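Local coordinates for protein KauB (Pseudomonas aeruginosa PAO1, PDB 6B4R) that probably oxidises a broad range of aldehydes, aminoaldehydes among them, to the corresponding carboxylic acids with NAD(P)+ as electron acceptor, at residues 80-83 / 84-87; 144-147 / 148-151; 252-255 / 256-260. All coordinates share one frame; numbering follows the deposited sequence.

How the contacts relate
All three contacts are local and follow one another in series, none nesting within or crossing another. Contact 1 comes first from the N terminus and joins successive turns at the start of helix 80-96. Contact 2 closes the short loop between strands 140-142 and 149-164, an antiparallel pair in the mixed sheet that also holds strands 239-243 and 263-267. Contact 3 lies toward the end of helix 246-258, between those last two strands. Within one chain they do not touch: nearest atoms are about 18 Å apart for contacts 1 and 2, and about 27 Å for contacts 2 and 3. Across the subunit interface, however, Pro80 packs on Thr145 of the second subunit.

Contact 1. Residues 80-83 / 84-87; sequences PAKR and KQTM
Thr86 reaches back to Lys82 with both its backbone and its side chain, in the opening turns of the alpha helix formed by residues 80-96. The hydroxyl OG1 donates to Lys82 O at 2.7 Å, and Thr86 N donates to the same oxygen at 3.1 Å, so two bonds grip one carbonyl. The two donors differ in approach: OG1 is tilted 19° from the carbonyl plane, whereas the amide nitrogen sits 39° out of it. A chi1 of -55° makes this double grip possible by setting OG1 beside the backbone N and opposite the carbonyl carbon, on the side from which Lys82 O is reached.

The rest of the ladder is regular i to i+4 bonding: Lys84 N to Pro80 O at 2.9 Å, Gln85 N to Ala81 O at 3.1 Å and Met87 N to Arg83 O at 3.1 Å. Gln85 also lays its aliphatic part over the preceding turn, with CG 3.2 Å from Ala81 O. Lys84, bent at chi3, passes its CE alongside Ala81 at 4.1 Å from Ala81 CA.

Partners outside the two segments hold the charged ends. Lys84 NZ forms a salt bridge with Asp136 and another with an acidic side chain of a different chain, while Arg83 NH2 donates to Ala183 O. The Met87 side chain leads away and touches Leu182 and Ala183 of helix 170-183. Arg83, bent at chi3, brings its guanidinium to Pro80, whose CA sits over one face of the group, 3.9 Å from its plane and nearer the edge than the middle.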
ATOM      1  N   PRO A  80      -9.899  -4.560 -17.054  1.00 30.35           N
ATOM      2  CA  PRO A  80     -10.086  -5.048 -15.681  1.00 29.18           C
ATOM      3  C   PRO A  80     -11.546  -5.011 -15.231  1.00 27.01           C
ATOM      4  O   PRO A  80     -12.012  -5.948 -14.584  1.00 31.80           O
ATOM      5  CB  PRO A  80      -9.252  -4.069 -14.850  1.00 27.18           C
ATOM      6  CG  PRO A  80      -8.179  -3.620 -15.777  1.00 31.14           C
ATOM      7  CD  PRO A  80      -8.828  -3.552 -17.137  1.00 33.09           C
ATOM      8  N   ALA A  81     -12.257  -3.945 -15.577  1.00 27.60           N
ATOM      9  CA  ALA A  81     -13.665  -3.823 -15.219  1.00 25.99           C
ATOM     10  C   ALA A  81     -14.515  -4.883 -15.918  1.00 32.77           C
ATOM     11  O   ALA A  81     -15.515  -5.345 -15.370  1.00 30.87           O
ATOM     12  CB  ALA A  81     -14.176  -2.431 -15.548  1.00 29.38           C
ATOM     13  N   LYS A  82     -14.110  -5.266 -17.126  1.00 27.33           N
ATOM     14  CA  LYS A  82     -14.848  -6.262 -17.896  1.00 26.93           C
ATOM     15  C   LYS A  82     -14.516  -7.689 -17.459  1.00 33.85           C
ATOM     16  O   LYS A  82     -15.354  -8.586 -17.561  1.00 29.43           O
ATOM     17  CB  LYS A  82     -14.606  -6.078 -19.397  1.00 29.83           C
ATOM     18  CG  LYS A  82     -15.173  -4.775 -19.948  1.00 31.52           C
ATOM     19  CD  LYS A  82     -14.849  -4.591 -21.421  1.00 48.09           C
ATOM     20  CE  LYS A  82     -15.401  -3.271 -21.943  1.00 44.35           C
ATOM     21  NZ  LYS A  82     -15.047  -3.043 -23.373  1.00 42.08           N
ATOM     22  N   ARG A  83     -13.296  -7.898 -16.974  1.00 31.94           N
ATOM     23  CA  ARG A  83     -12.939  -9.188 -16.398  1.00 29.59           C
ATOM     24  C   ARG A  83     -13.661  -9.344 -15.066  1.00 32.65           C
ATOM     25  O   ARG A  83     -14.093 -10.438 -14.704  1.00 35.33           O
ATOM     26  CB  ARG A  83     -11.425  -9.314 -16.198  1.00 33.25           C
ATOM     27  CG  ARG A  83     -10.608  -9.276 -17.481  1.00 29.10           C
ATOM     28  CD  ARG A  83      -9.255  -9.960 -17.299  1.00 28.47           C
ATOM     29  NE  ARG A  83      -8.559  -9.515 -16.093  1.00 36.39           N
ATOM     30  CZ  ARG A  83      -7.735  -8.472 -16.042  1.00 34.57           C
ATOM     31  NH1 ARG A  83      -7.497  -7.755 -17.130  1.00 28.08           N
ATOM     32  NH2 ARG A  83      -7.148  -8.145 -14.899  1.00 41.61           N
ATOM     33  N   LYS A  84     -13.786  -8.233 -14.345  1.00 23.30           N
ATOM     34  CA  LYS A  84     -14.507  -8.201 -13.081  1.00 19.98           C
ATOM     35  C   LYS A  84     -15.969  -8.584 -13.272  1.00 27.09           C
ATOM     36  O   LYS A  84     -16.510  -9.391 -12.520  1.00 28.41           O
ATOM     37  CB  LYS A  84     -14.422  -6.810 -12.454  1.00 23.23           C
ATOM     38  CG  LYS A  84     -15.350  -6.611 -11.266  1.00 29.23           C
ATOM     39  CD  LYS A  84     -15.139  -5.256 -10.609  1.00 25.97           C
ATOM     40  CE  LYS A  84     -15.519  -4.121 -11.546  1.00 25.72           C
ATOM     41  NZ  LYS A  84     -15.413  -2.792 -10.884  1.00 23.14           N
ATOM     42  N   GLN A  85     -16.602  -8.000 -14.286  1.00 27.62           N
ATOM     43  CA  GLN A  85     -18.016  -8.242 -14.552  1.00 27.21           C
ATOM     44  C   GLN A  85     -18.276  -9.671 -15.013  1.00 27.37           C
ATOM     45  O   GLN A  85     -19.307 -10.259 -14.688  1.00 32.86           O
ATOM     46  CB  GLN A  85     -18.538  -7.254 -15.596  1.00 33.99           C
ATOM     47  CG  GLN A  85     -18.647  -5.825 -15.094  1.00 28.02           C
ATOM     48  CD  GLN A  85     -18.811  -4.826 -16.220  1.00 46.23           C
ATOM     49  OE1 GLN A  85     -18.805  -5.193 -17.396  1.00 52.14           O
ATOM     50  NE2 GLN A  85     -18.954  -3.554 -15.867  1.00 53.97           N
ATOM     51  N   THR A  86     -17.338 -10.228 -15.771  1.00 29.84           N
ATOM     52  CA  THR A  86     -17.485 -11.587 -16.277  1.00 32.95           C
ATOM     53  C   THR A  86     -17.412 -12.608 -15.146  1.00 30.44           C
ATOM     54  O   THR A  86     -18.202 -13.551 -15.096  1.00 34.43           O
ATOM     55  CB  THR A  86     -16.415 -11.916 -17.334  1.00 29.61           C
ATOM     56  OG1 THR A  86     -16.467 -10.943 -18.385  1.00 30.84           O
ATOM     57  CG2 THR A  86     -16.644 -13.304 -17.921  1.00 20.69           C
ATOM     58  N   MET A  87     -16.469 -12.408 -14.233  1.00 26.95           N
ATOM     59  CA  MET A  87     -16.264 -13.354 -13.143  1.00 23.98           C
ATOM     60  C   MET A  87     -17.370 -13.274 -12.101  1.00 31.78           C
ATOM     61  O   MET A  87     -17.617 -14.239 -11.377  1.00 28.50           O
ATOM     62  CB  MET A  87     -14.900 -13.145 -12.489  1.00 28.53           C
ATOM     63  CG  MET A  87     -13.727 -13.470 -13.394  1.00 28.07           C
ATOM     64  SD  MET A  87     -12.198 -13.652 -12.464  1.00 53.02           S
ATOM     65  CE  MET A  87     -12.596 -15.078 -11.453  1.00 28.28           C
TER

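Contact 2. Residues 144-147 / 148-151. With EDO (1,2-ethanediol), chain M.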
ATOM      1  N   ALA A 144      10.009   6.724  -6.424  1.00 26.43           N
ATOM      2  CA  ALA A 144      10.588   8.044  -6.226  1.00 24.64           C
ATOM      3  C   ALA A 144      11.908   8.120  -6.983  1.00 27.25           C
ATOM      4  O   ALA A 144      12.930   7.615  -6.521  1.00 31.68           O
ATOM      5  CB  ALA A 144      10.800   8.316  -4.747  1.00 24.69           C
ATOM      6  N   THR A 145      11.873   8.749  -8.151  1.00 27.26           N
ATOM      7  CA  THR A 145      13.035   8.831  -9.022  1.00 25.72           C
ATOM      8  C   THR A 145      13.414  10.296  -9.231  1.00 33.10           C
ATOM      9  O   THR A 145      12.660  11.189  -8.838  1.00 32.57           O
ATOM     10  CB  THR A 145      12.740   8.166 -10.388  1.00 32.75           C
ATOM     11  OG1 THR A 145      11.650   8.840 -11.031  1.00 23.93           O
ATOM     12  CG2 THR A 145      12.386   6.698 -10.203  1.00 23.32           C
ATOM     13  N   PRO A 146      14.596  10.551  -9.822  1.00 33.03           N
ATOM     14  CA  PRO A 146      14.934  11.913 -10.250  1.00 38.89           C
ATOM     15  C   PRO A 146      13.887  12.494 -11.202  1.00 32.13           C
ATOM     16  O   PRO A 146      13.142  11.742 -11.832  1.00 37.23           O
ATOM     17  CB  PRO A 146      16.264  11.720 -10.977  1.00 39.60           C
ATOM     18  CG  PRO A 146      16.892  10.573 -10.270  1.00 32.53           C
ATOM     19  CD  PRO A 146      15.761   9.650  -9.902  1.00 32.85           C
ATOM     20  N   HIS A 147      13.845  13.819 -11.301  1.00 34.58           N
ATOM     21  CA  HIS A 147      12.792  14.517 -12.037  1.00 39.96           C
ATOM     22  C   HIS A 147      12.679  14.127 -13.512  1.00 36.64           C
ATOM     23  O   HIS A 147      11.574  13.966 -14.030  1.00 38.56           O
ATOM     24  CB  HIS A 147      12.961  16.033 -11.908  1.00 42.54           C
ATOM     25  CG  HIS A 147      11.834  16.816 -12.503  1.00 50.02           C
ATOM     26  ND1 HIS A 147      11.919  17.423 -13.738  1.00 42.93           N
ATOM     27  CD2 HIS A 147      10.591  17.082 -12.038  1.00 47.81           C
ATOM     28  CE1 HIS A 147      10.778  18.033 -14.005  1.00 51.59           C
ATOM     29  NE2 HIS A 147       9.955  17.842 -12.990  1.00 49.71           N
ATOM     30  N   ALA A 148      13.814  13.975 -14.186  1.00 32.06           N
ATOM     31  CA  ALA A 148      13.810  13.644 -15.607  1.00 32.06           C
ATOM     32  C   ALA A 148      13.742  12.137 -15.844  1.00 36.50           C
ATOM     33  O   ALA A 148      14.325  11.622 -16.799  1.00 32.87           O
ATOM     34  CB  ALA A 148      15.031  14.235 -16.292  1.00 31.15           C
ATOM     35  N   GLU A 149      13.021  11.435 -14.977  1.00 35.86           N
ATOM     36  CA  GLU A 149      12.940   9.982 -15.056  1.00 32.06           C
ATOM     37  C   GLU A 149      11.619   9.487 -14.475  1.00 26.34           C
ATOM     38  O   GLU A 149      11.112  10.040 -13.497  1.00 30.08           O
ATOM     39  CB  GLU A 149      14.125   9.351 -14.317  1.00 29.00           C
ATOM     40  CG  GLU A 149      14.389   7.895 -14.665  1.00 32.80           C
ATOM     41  CD  GLU A 149      15.724   7.399 -14.136  1.00 41.34           C
ATOM     42  OE1 GLU A 149      16.342   8.103 -13.309  1.00 43.66           O
ATOM     43  OE2 GLU A 149      16.161   6.305 -14.553  1.00 36.22           O
ATOM     44  N   LEU A 150      11.061   8.448 -15.088  1.00 25.25           N
ATOM     45  CA  LEU A 150       9.816   7.848 -14.615  1.00 27.44           C
ATOM     46  C   LEU A 150       9.997   6.353 -14.375  1.00 25.33           C
ATOM     47  O   LEU A 150      10.373   5.610 -15.283  1.00 27.07           O
ATOM     48  CB  LEU A 150       8.682   8.092 -15.614  1.00 22.79           C
ATOM     49  CG  LEU A 150       7.324   7.453 -15.308  1.00 27.06           C
ATOM     50  CD1 LEU A 150       6.727   8.006 -14.021  1.00 25.56           C
ATOM     51  CD2 LEU A 150       6.363   7.646 -16.472  1.00 26.11           C
ATOM     52  N   GLY A 151       9.727   5.920 -13.148  1.00 24.12           N
ATOM     53  CA  GLY A 151       9.909   4.529 -12.774  1.00 19.63           C
ATOM     54  C   GLY A 151       8.609   3.840 -12.412  1.00 19.92           C
ATOM     55  O   GLY A 151       8.026   4.096 -11.360  1.00 24.97           O
TER
HETATM   56  C1  EDO M 501      17.437  15.840 -10.614  1.00 44.26           C
HETATM   57  O1  EDO M 501      16.402  15.232  -9.833  1.00 38.27           O
HETATM   58  C2  EDO M 501      18.803  15.349 -10.147  1.00 44.00           C
HETATM   59  O2  EDO M 501      19.068  15.827  -8.823  1.00 41.55           O
HETATM   60  O   HOH W   1       9.229   7.740 -11.192  1.00 23.45           O
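A type I beta turn runs from Pro146 to Glu149, and its two arms are tied together by Thr145 OG1, which donates to Glu149 O at 2.8 Å. The hydroxyl approaches from well above the carbonyl plane, 64° out of it, and so misses the lone-pair directions. Its oxygen also accepts from a water at 2.7 Å, and that water in turn accepts a hydrogen bond from Gly151 N, bridging the arms one step further along. With chi1 at 61°, Thr145 holds OG1 between its backbone N and carbonyl carbon, while CG2 lies 4.0 Å from Gly151 N.

Inside the turn, the bond from Glu149 N to Pro146 O is weak, at 3.2 Å. This is the tip of the hairpin joining strands 140-142 and 149-164; in aldehyde dehydrogenases such a projecting beta arm serves oligomerisation. Consistent with that, Leu150 packs on Leu152 of the second subunit. A 1,2-ethanediol molecule, probably from the crystallisation liquor, lies between the subunits, hydrogen-bonded to Arg77 O and Ala79 N of the second subunit. From this chain, His147 N donates a nearly straight bond (170°) to its O1. Pro146 and Glu149 run side by side, with Glu149 OE1 3.8 Å from Pro146 CD.

Contact 3. Residues 252-255 / 256-260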
ATOM      1  N   LEU A 252       6.492 -32.401  -7.198  1.00 35.43           N
ATOM      2  CA  LEU A 252       6.190 -31.390  -8.206  1.00 32.49           C
ATOM      3  C   LEU A 252       7.313 -30.366  -8.315  1.00 28.42           C
ATOM      4  O   LEU A 252       7.626 -29.887  -9.405  1.00 26.89           O
ATOM      5  CB  LEU A 252       4.875 -30.684  -7.876  1.00 33.68           C
ATOM      6  CG  LEU A 252       3.613 -31.544  -7.929  1.00 35.33           C
ATOM      7  CD1 LEU A 252       2.395 -30.731  -7.530  1.00 37.09           C
ATOM      8  CD2 LEU A 252       3.433 -32.133  -9.317  1.00 33.26           C
ATOM      9  N   MET A 253       7.918 -30.041  -7.178  1.00 27.99           N
ATOM     10  CA  MET A 253       9.009 -29.077  -7.128  1.00 26.72           C
ATOM     11  C   MET A 253      10.241 -29.624  -7.842  1.00 31.90           C
ATOM     12  O   MET A 253      11.019 -28.873  -8.429  1.00 35.41           O
ATOM     13  CB  MET A 253       9.339 -28.738  -5.675  1.00 29.14           C
ATOM     14  CG  MET A 253      10.171 -27.485  -5.498  1.00 32.71           C
ATOM     15  SD  MET A 253      10.341 -27.021  -3.764  1.00 38.54           S
ATOM     16  CE  MET A 253      11.331 -25.536  -3.923  1.00 34.49           C
ATOM     17  N   VAL A 254      10.407 -30.942  -7.792  1.00 31.17           N
ATOM     18  CA  VAL A 254      11.475 -31.609  -8.524  1.00 29.10           C
ATOM     19  C   VAL A 254      11.229 -31.526 -10.034  1.00 29.13           C
ATOM     20  O   VAL A 254      12.141 -31.215 -10.805  1.00 27.85           O
ATOM     21  CB  VAL A 254      11.620 -33.086  -8.093  1.00 27.78           C
ATOM     22  CG1 VAL A 254      12.673 -33.789  -8.934  1.00 20.77           C
ATOM     23  CG2 VAL A 254      11.964 -33.174  -6.612  1.00 18.66           C
ATOM     24  N   TYR A 255       9.992 -31.794 -10.445  1.00 28.47           N
ATOM     25  CA  TYR A 255       9.607 -31.714 -11.854  1.00 33.57           C
ATOM     26  C   TYR A 255       9.877 -30.333 -12.446  1.00 29.33           C
ATOM     27  O   TYR A 255      10.282 -30.212 -13.603  1.00 33.00           O
ATOM     28  CB  TYR A 255       8.130 -32.068 -12.031  1.00 24.62           C
ATOM     29  CG  TYR A 255       7.800 -33.515 -11.750  1.00 26.93           C
ATOM     30  CD1 TYR A 255       8.719 -34.523 -12.012  1.00 31.48           C
ATOM     31  CD2 TYR A 255       6.569 -33.873 -11.221  1.00 30.70           C
ATOM     32  CE1 TYR A 255       8.419 -35.849 -11.755  1.00 32.39           C
ATOM     33  CE2 TYR A 255       6.258 -35.193 -10.960  1.00 29.76           C
ATOM     34  CZ  TYR A 255       7.186 -36.178 -11.229  1.00 39.29           C
ATOM     35  OH  TYR A 255       6.878 -37.495 -10.971  1.00 36.64           O
ATOM     36  N   ALA A 256       9.649 -29.296 -11.647  1.00 28.41           N
ATOM     37  CA  ALA A 256       9.889 -27.926 -12.082  1.00 27.00           C
ATOM     38  C   ALA A 256      11.374 -27.687 -12.314  1.00 29.39           C
ATOM     39  O   ALA A 256      11.761 -27.021 -13.272  1.00 33.52           O
ATOM     40  CB  ALA A 256       9.360 -26.953 -11.053  1.00 27.09           C
ATOM     41  N   GLY A 257      12.201 -28.229 -11.426  1.00 32.54           N
ATOM     42  CA  GLY A 257      13.641 -28.116 -11.561  1.00 30.73           C
ATOM     43  C   GLY A 257      14.151 -28.926 -12.736  1.00 33.88           C
ATOM     44  O   GLY A 257      15.162 -28.584 -13.349  1.00 36.53           O
ATOM     45  N   GLU A 258      13.439 -30.004 -13.054  1.00 29.74           N
ATOM     46  CA  GLU A 258      13.815 -30.877 -14.159  1.00 30.70           C
ATOM     47  C   GLU A 258      13.332 -30.358 -15.510  1.00 33.53           C
ATOM     48  O   GLU A 258      13.777 -30.833 -16.553  1.00 40.40           O
ATOM     49  CB  GLU A 258      13.264 -32.288 -13.939  1.00 35.22           C
ATOM     50  CG  GLU A 258      13.923 -33.063 -12.809  1.00 34.08           C
ATOM     51  CD  GLU A 258      13.325 -34.447 -12.641  1.00 36.92           C
ATOM     52  OE1 GLU A 258      12.296 -34.728 -13.289  1.00 40.89           O
ATOM     53  OE2 GLU A 258      13.884 -35.253 -11.868  1.00 47.91           O
ATOM     54  N   SER A 259      12.420 -29.390 -15.493  1.00 30.03           N
ATOM     55  CA  SER A 259      11.805 -28.916 -16.731  1.00 31.98           C
ATOM     56  C   SER A 259      12.198 -27.486 -17.109  1.00 31.55           C
ATOM     57  O   SER A 259      13.263 -27.267 -17.684  1.00 31.92           O
ATOM     58  CB  SER A 259      10.277 -29.071 -16.677  1.00 26.90           C
ATOM     59  OG  SER A 259       9.735 -28.532 -15.482  1.00 31.78           O
ATOM     60  N   ASN A 260      11.338 -26.521 -16.789  1.00 30.49           N
ATOM     61  CA  ASN A 260      11.526 -25.146 -17.251  1.00 31.31           C
ATOM     62  C   ASN A 260      11.633 -24.110 -16.137  1.00 35.13           C
ATOM     63  O   ASN A 260      11.480 -22.912 -16.387  1.00 30.36           O
ATOM     64  CB  ASN A 260      10.389 -24.747 -18.192  1.00 29.22           C
ATOM     65  CG  ASN A 260       9.055 -24.633 -17.476  1.00 30.34           C
ATOM     66  OD1 ASN A 260       8.854 -25.223 -16.414  1.00 30.70           O
ATOM     67  ND2 ASN A 260       8.134 -23.874 -18.058  1.00 29.26           N
TER
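The Tyr255 ring meets the carboxylate of Glu258 at its edge: OE1 lies in the ring plane, 3.8 Å from Tyr255 CD1, and the two planes are turned 59° apart. Within the two segments the ring is therefore approached at the rim, not over a face. The other carboxylate oxygen, OE2, touches Val254 CG1 at 3.5 Å; Glu258 runs alongside both Val254 and Tyr255, pointing the same way. Its chi1 of -70° places CG beside its own backbone N, and CG settles 3.3 Å from Val254 O.

The backbone that carries these side chains shows the i to i+4 ladder of an alpha helix near its C-terminal end. Ala256 N donates to Leu252 O and Gly257 N to Met253 O; Glu258 N then reaches Val254 O at 2.9 Å, lying in the carbonyl plane, with a second, weak bond to Tyr255 O. Ser259 adds a side-chain bond, its OG donating to Tyr255 O at 2.6 Å, which ties Ser259 back to the preceding turn.

The helix is the crossover of a beta-alpha-beta unit between strands 239-243 and 263-267, as in the Rossmann-like cofactor domain of aldehyde dehydrogenases. Leu252 packs on Leu240 and Phe242 of the first strand, and its side chain is about 10 Å from that of Glu267, a predicted active-site residue. Tyr255 packs against helix 224-233 through Lys229, Ala232 and Leu233.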